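Long-range contact in Sca-family protein (Rickettsia rickettsii, PDB 4LQ8), which is a rickettsial surface cell antigen whose N-terminal head domain, the part in this model, probably serves in cell adhesion: residues Q75-L89 with I105-F119. Sequence-based numbering, arbitrary orientation.
Sequences QPQKDNLIEQILKDL and IEEEKEKDKTLSTFF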
loop_
_atom_site.group_PDB
_atom_site.type_symbol
_atom_site.label_atom_id
_atom_site.label_comp_id
_atom_site.label_asym_id
_atom_site.label_seq_id
_atom_site.Cartn_x
_atom_site.Cartn_y
_atom_site.Cartn_z
ATOM N N GLN A 75 -0.637 5.419 10.000
ATOM C CA GLN A 75 -0.110 6.135 11.173
ATOM C C GLN A 75 0.976 5.324 11.899
ATOM O O GLN A 75 2.052 5.881 12.087
ATOM C CB GLN A 75 -1.238 6.612 12.122
ATOM C CG GLN A 75 -0.767 7.600 13.210
ATOM C CD GLN A 75 -0.243 8.874 12.619
ATOM O OE1 GLN A 75 -0.894 9.521 11.785
ATOM N NE2 GLN A 75 0.973 9.229 12.984
ATOM N N PRO A 76 0.813 4.019 12.219
ATOM C CA PRO A 76 1.922 3.289 12.883
ATOM C C PRO A 76 3.209 3.203 12.062
ATOM O O PRO A 76 4.293 3.197 12.650
ATOM C CB PRO A 76 1.326 1.889 13.149
ATOM C CG PRO A 76 -0.129 2.110 13.201
ATOM C CD PRO A 76 -0.385 3.154 12.136
ATOM N N GLN A 77 3.115 3.142 10.720
ATOM C CA GLN A 77 4.308 3.118 9.869
ATOM C C GLN A 77 5.082 4.418 10.064
ATOM O O GLN A 77 6.300 4.386 10.248
ATOM C CB GLN A 77 3.965 2.927 8.393
ATOM C CG GLN A 77 3.557 1.507 8.045
ATOM C CD GLN A 77 3.064 1.428 6.620
ATOM O OE1 GLN A 77 2.525 2.392 6.046
ATOM N NE2 GLN A 77 3.238 0.281 6.026
ATOM N N LYS A 78 4.358 5.556 10.042
ATOM C CA LYS A 78 4.891 6.894 10.296
ATOM C C LYS A 78 5.463 6.989 11.701
ATOM O O LYS A 78 6.534 7.548 11.859
ATOM C CB LYS A 78 3.775 7.950 10.166
ATOM C CG LYS A 78 3.330 8.212 8.745
ATOM C CD LYS A 78 2.261 9.276 8.753
ATOM C CE LYS A 78 1.744 9.572 7.366
ATOM N NZ LYS A 78 0.612 10.535 7.428
ATOM N N ASP A 79 4.766 6.433 12.709
ATOM C CA ASP A 79 5.196 6.501 14.114
ATOM C C ASP A 79 6.488 5.734 14.372
ATOM O O ASP A 79 7.385 6.268 15.028
ATOM C CB ASP A 79 4.091 6.046 15.073
ATOM C CG ASP A 79 2.853 6.921 15.089
ATOM O OD1 ASP A 79 2.928 8.080 14.585
ATOM O OD2 ASP A 79 1.809 6.458 15.610
ATOM N N ASN A 80 6.602 4.502 13.845
ATOM C CA ASN A 80 7.839 3.738 13.978
ATOM C C ASN A 80 8.970 4.423 13.223
ATOM O O ASN A 80 10.073 4.471 13.740
ATOM C CB ASN A 80 7.676 2.305 13.535
ATOM C CG ASN A 80 6.821 1.538 14.482
ATOM O OD1 ASN A 80 7.228 1.228 15.589
ATOM N ND2 ASN A 80 5.626 1.203 14.054
ATOM N N LEU A 81 8.678 4.996 12.041
ATOM C CA LEU A 81 9.669 5.727 11.235
ATOM C C LEU A 81 10.206 6.959 11.987
ATOM O O LEU A 81 11.413 7.154 12.041
ATOM C CB LEU A 81 9.058 6.125 9.880
ATOM C CG LEU A 81 9.870 7.035 8.952
ATOM C CD1 LEU A 81 11.256 6.453 8.637
ATOM C CD2 LEU A 81 9.092 7.258 7.648
ATOM N N ILE A 82 9.314 7.766 12.566
ATOM C CA ILE A 82 9.709 8.946 13.349
ATOM C C ILE A 82 10.581 8.550 14.547
ATOM O O ILE A 82 11.599 9.205 14.786
ATOM C CB ILE A 82 8.465 9.798 13.742
ATOM C CG1 ILE A 82 7.844 10.491 12.481
ATOM C CG2 ILE A 82 8.774 10.804 14.869
ATOM C CD1 ILE A 82 8.738 11.435 11.738
ATOM N N GLU A 83 10.211 7.460 15.261
ATOM C CA GLU A 83 10.980 6.938 16.389
ATOM C C GLU A 83 12.404 6.615 15.937
ATOM O O GLU A 83 13.348 6.992 16.627
ATOM C CB GLU A 83 10.322 5.685 16.980
ATOM C CG GLU A 83 9.235 6.019 17.982
ATOM C CD GLU A 83 9.722 6.825 19.167
ATOM O OE1 GLU A 83 10.759 6.439 19.756
ATOM O OE2 GLU A 83 9.136 7.900 19.431
ATOM N N GLN A 84 12.548 5.966 14.748
ATOM C CA GLN A 84 13.850 5.626 14.184
ATOM C C GLN A 84 14.640 6.892 13.839
ATOM O O GLN A 84 15.824 6.949 14.153
ATOM C CB GLN A 84 13.734 4.673 12.974
ATOM C CG GLN A 84 15.107 4.198 12.452
ATOM C CD GLN A 84 15.861 3.348 13.443
ATOM O OE1 GLN A 84 15.398 2.284 13.848
ATOM N NE2 GLN A 84 17.033 3.795 13.861
ATOM N N ILE A 85 13.980 7.911 13.231
ATOM C CA ILE A 85 14.631 9.182 12.897
ATOM C C ILE A 85 15.142 9.829 14.198
ATOM O O ILE A 85 16.301 10.246 14.247
ATOM C CB ILE A 85 13.704 10.141 12.086
ATOM C CG1 ILE A 85 13.348 9.537 10.699
ATOM C CG2 ILE A 85 14.368 11.544 11.938
ATOM C CD1 ILE A 85 12.248 10.277 9.879
ATOM N N LEU A 86 14.290 9.867 15.258
ATOM C CA LEU A 86 14.692 10.443 16.557
ATOM C C LEU A 86 15.890 9.719 17.145
ATOM O O LEU A 86 16.766 10.376 17.710
ATOM C CB LEU A 86 13.535 10.502 17.567
ATOM C CG LEU A 86 12.364 11.466 17.201
ATOM C CD1 LEU A 86 11.228 11.326 18.216
ATOM C CD2 LEU A 86 12.817 12.933 17.126
ATOM N N LYS A 87 15.953 8.376 16.997
ATOM C CA LYS A 87 17.110 7.609 17.479
ATOM C C LYS A 87 18.342 7.964 16.637
ATOM O O LYS A 87 19.411 8.170 17.197
ATOM C CB LYS A 87 16.853 6.088 17.417
ATOM C CG LYS A 87 15.905 5.574 18.498
ATOM C CD LYS A 87 15.707 4.071 18.371
ATOM C CE LYS A 87 14.568 3.702 17.454
ATOM N NZ LYS A 87 14.392 2.234 17.389
ATOM N N ASP A 88 18.193 8.022 15.298
ATOM C CA ASP A 88 19.286 8.356 14.383
ATOM C C ASP A 88 19.896 9.730 14.684
ATOM O O ASP A 88 21.111 9.881 14.574
ATOM C CB ASP A 88 18.821 8.294 12.922
ATOM C CG ASP A 88 18.533 6.905 12.371
ATOM O OD1 ASP A 88 18.749 5.912 13.106
ATOM O OD2 ASP A 88 18.157 6.805 11.181
ATOM N N LEU A 89 19.069 10.697 15.110
ATOM C CA LEU A 89 19.487 12.060 15.462
ATOM C C LEU A 89 20.506 12.078 16.610
ATOM O O LEU A 89 21.361 12.968 16.654
ATOM C CB LEU A 89 18.276 12.964 15.805
ATOM C CG LEU A 89 17.332 13.366 14.671
ATOM C CD1 LEU A 89 16.207 14.229 15.212
ATOM C CD2 LEU A 89 18.069 14.087 13.522
ATOM N N ILE A 105 10.441 18.125 14.672
ATOM C CA ILE A 105 9.601 16.918 14.707
ATOM C C ILE A 105 8.605 17.015 15.870
ATOM O O ILE A 105 7.409 16.853 15.653
ATOM C CB ILE A 105 10.468 15.622 14.732
ATOM C CG1 ILE A 105 11.237 15.440 13.406
ATOM C CG2 ILE A 105 9.629 14.361 15.121
ATOM C CD1 ILE A 105 12.345 14.306 13.368
ATOM N N GLU A 106 9.097 17.335 17.080
ATOM C CA GLU A 106 8.273 17.435 18.291
ATOM C C GLU A 106 7.201 18.493 18.211
ATOM O O GLU A 106 6.081 18.229 18.634
ATOM C CB GLU A 106 9.120 17.627 19.565
ATOM C CG GLU A 106 10.040 16.458 19.889
ATOM C CD GLU A 106 9.456 15.074 20.113
ATOM O OE1 GLU A 106 8.238 14.942 20.373
ATOM O OE2 GLU A 106 10.248 14.110 20.063
ATOM N N GLU A 107 7.535 19.675 17.649
ATOM C CA GLU A 107 6.610 20.785 17.477
ATOM C C GLU A 107 5.525 20.431 16.470
ATOM O O GLU A 107 4.346 20.681 16.719
ATOM C CB GLU A 107 7.357 22.058 17.044
ATOM C CG GLU A 107 7.980 22.788 18.223
ATOM C CD GLU A 107 8.863 23.980 17.907
ATOM O OE1 GLU A 107 8.997 24.340 16.713
ATOM O OE2 GLU A 107 9.434 24.548 18.864
ATOM N N GLU A 108 5.913 19.818 15.358
ATOM C CA GLU A 108 4.941 19.410 14.355
ATOM C C GLU A 108 3.984 18.282 14.843
ATOM O O GLU A 108 2.782 18.336 14.547
ATOM C CB GLU A 108 5.617 19.027 13.063
ATOM C CG GLU A 108 4.608 19.087 11.945
ATOM C CD GLU A 108 5.137 18.716 10.588
ATOM O OE1 GLU A 108 6.242 19.179 10.221
ATOM O OE2 GLU A 108 4.399 18.018 9.861
ATOM N N LYS A 109 4.515 17.286 15.580
ATOM C CA LYS A 109 3.719 16.191 16.140
ATOM C C LYS A 109 2.565 16.729 16.999
ATOM O O LYS A 109 1.475 16.178 16.944
ATOM C CB LYS A 109 4.586 15.235 16.978
ATOM C CG LYS A 109 5.273 14.148 16.170
ATOM C CD LYS A 109 6.430 13.483 16.956
ATOM C CE LYS A 109 6.009 12.677 18.166
ATOM N NZ LYS A 109 7.172 12.287 19.017
ATOM N N GLU A 110 2.811 17.815 17.754
ATOM C CA GLU A 110 1.830 18.469 18.638
ATOM C C GLU A 110 0.700 19.160 17.866
ATOM O O GLU A 110 -0.406 19.282 18.387
ATOM C CB GLU A 110 2.521 19.487 19.569
ATOM C CG GLU A 110 3.295 18.856 20.711
ATOM C CD GLU A 110 2.448 18.374 21.873
ATOM O OE1 GLU A 110 2.248 19.159 22.829
ATOM O OE2 GLU A 110 2.000 17.205 21.838
ATOM N N LYS A 111 0.989 19.638 16.659
ATOM C CA LYS A 111 0.041 20.336 15.795
ATOM C C LYS A 111 -0.714 19.368 14.862
ATOM O O LYS A 111 -1.922 19.516 14.656
ATOM C CB LYS A 111 0.779 21.377 14.937
ATOM C CG LYS A 111 1.178 22.646 15.691
ATOM C CD LYS A 111 1.727 23.736 14.751
ATOM C CE LYS A 111 3.212 23.614 14.474
ATOM N NZ LYS A 111 3.714 24.721 13.617
ATOM N N ASP A 112 0.016 18.396 14.287
ATOM C CA ASP A 112 -0.503 17.452 13.323
ATOM C C ASP A 112 0.196 16.111 13.463
ATOM O O ASP A 112 1.316 15.949 12.966
ATOM C CB ASP A 112 -0.299 18.036 11.918
ATOM C CG ASP A 112 -0.755 17.146 10.784
ATOM O OD1 ASP A 112 -1.532 16.198 11.048
ATOM O OD2 ASP A 112 -0.361 17.410 9.630
ATOM N N LYS A 113 -0.486 15.131 14.101
ATOM C CA LYS A 113 0.042 13.778 14.306
ATOM C C LYS A 113 0.311 13.029 12.974
ATOM O O LYS A 113 1.150 12.129 12.944
ATOM C CB LYS A 113 -0.854 12.963 15.273
ATOM C CG LYS A 113 -2.117 12.357 14.659
ATOM C CD LYS A 113 -2.809 11.443 15.650
ATOM C CE LYS A 113 -3.853 10.578 14.996
ATOM N NZ LYS A 113 -4.600 9.772 15.996
ATOM N N THR A 114 -0.372 13.425 11.876
ATOM C CA THR A 114 -0.205 12.837 10.536
ATOM C C THR A 114 1.103 13.329 9.877
ATOM O O THR A 114 1.503 12.786 8.850
ATOM C CB THR A 114 -1.462 13.069 9.638
ATOM O OG1 THR A 114 -1.425 14.387 9.079
ATOM C CG2 THR A 114 -2.791 12.822 10.378
ATOM N N LEU A 115 1.744 14.377 10.459
ATOM C CA LEU A 115 3.021 14.975 10.015
ATOM C C LEU A 115 3.079 15.275 8.528
ATOM O O LEU A 115 4.075 14.994 7.856
ATOM C CB LEU A 115 4.202 14.093 10.451
ATOM C CG LEU A 115 4.468 14.076 11.968
ATOM C CD1 LEU A 115 5.241 12.854 12.356
ATOM C CD2 LEU A 115 5.226 15.309 12.411
ATOM N N SER A 116 1.991 15.842 8.012
ATOM C CA SER A 116 1.838 16.162 6.595
ATOM C C SER A 116 2.980 17.111 6.097
ATOM O O SER A 116 3.611 16.830 5.077
ATOM C CB SER A 116 0.452 16.758 6.354
ATOM O OG SER A 116 0.252 17.034 4.980
ATOM N N THR A 117 3.290 18.158 6.865
ATOM C CA THR A 117 4.364 19.104 6.518
ATOM C C THR A 117 5.739 18.412 6.580
ATOM O O THR A 117 6.515 18.561 5.649
ATOM C CB THR A 117 4.266 20.393 7.364
ATOM O OG1 THR A 117 2.963 20.939 7.169
ATOM C CG2 THR A 117 5.324 21.448 6.968
ATOM N N PHE A 118 6.008 17.620 7.637
ATOM C CA PHE A 118 7.260 16.880 7.751
ATOM C C PHE A 118 7.515 16.011 6.506
ATOM O O PHE A 118 8.595 16.088 5.920
ATOM C CB PHE A 118 7.262 15.982 9.002
ATOM C CG PHE A 118 8.567 15.234 9.186
ATOM C CD1 PHE A 118 9.656 15.840 9.815
ATOM C CD2 PHE A 118 8.718 13.940 8.708
ATOM C CE1 PHE A 118 10.872 15.151 9.971
ATOM C CE2 PHE A 118 9.934 13.260 8.856
ATOM C CZ PHE A 118 10.995 13.867 9.496
ATOM N N PHE A 119 6.541 15.164 6.126
ATOM C CA PHE A 119 6.729 14.224 5.009
ATOM C C PHE A 119 6.734 14.887 3.637
ATOM O O PHE A 119 7.360 14.358 2.721
ATOM C CB PHE A 119 5.731 13.056 5.067
ATOM C CG PHE A 119 6.069 12.084 6.177
ATOM C CD1 PHE A 119 7.141 11.205 6.054
ATOM C CD2 PHE A 119 5.323 12.058 7.359
ATOM C CE1 PHE A 119 7.496 10.366 7.109
ATOM C CE2 PHE A 119 5.660 11.195 8.398
ATOM C CZ PHE A 119 6.743 10.350 8.268
#
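Ile82 is a knob at the middle of this helical hairpin, set among Ile105, Lys109, Phe118 and Phe119. Its CD1 lies over one face of the Phe118 ring in a CH-pi contact, 4.1 Å from the centroid. Ile82 and Leu115 meet tip to tip, with CG1 of the former 3.5 Å from CD1 of the latter. A chi1 of -69° places the CG2 methyl of Ile82 opposite the backbone N, toward CG2 of Ile105, 3.7 Å away. Ile105 returns the favour as a knob among Ile82, Ile85, Leu86 and Leu89. Ile85 CD1 comes to the edge of the Phe118 ring, while Leu81 CD2 reaches the edge of Phe119, 3.5 Å from CE1. Phe118 CD2 sits over the centre of one face of the Phe119 ring.

The polar contacts gather at the turn. Extended beyond CG, Lys78 runs its methylenes past Phe119 and puts NZ 2.8 Å from Thr114 O, in the carbonyl plane on a lone pair; Gln324 O takes a second bond from the same nitrogen. Gln75, bent at chi2 (63°), gives NE2 to Lys113 O at 2.9 Å from above the carbonyl plane, and to Asp79 OD1 at 2.8 Å, which steadies the amide. The receiving turn is itself braced by Asp112, whose OD1 accepts from both N and OG1 of Thr114, the first closing an Asx turn.

Segments 75-89 and 105-111 run nearly antiparallel, at 158°, as neighbouring arms of helices 64-90 and 95-111, and the type I turn at 112-115 leads into helix 116-120, which lays Phe118 and Phe119 against helix 64-90. Helices 125-132 and 135-155 pack on the Leu81 flank of helix 64-90, and Val326 touches Lys78 and Phe119.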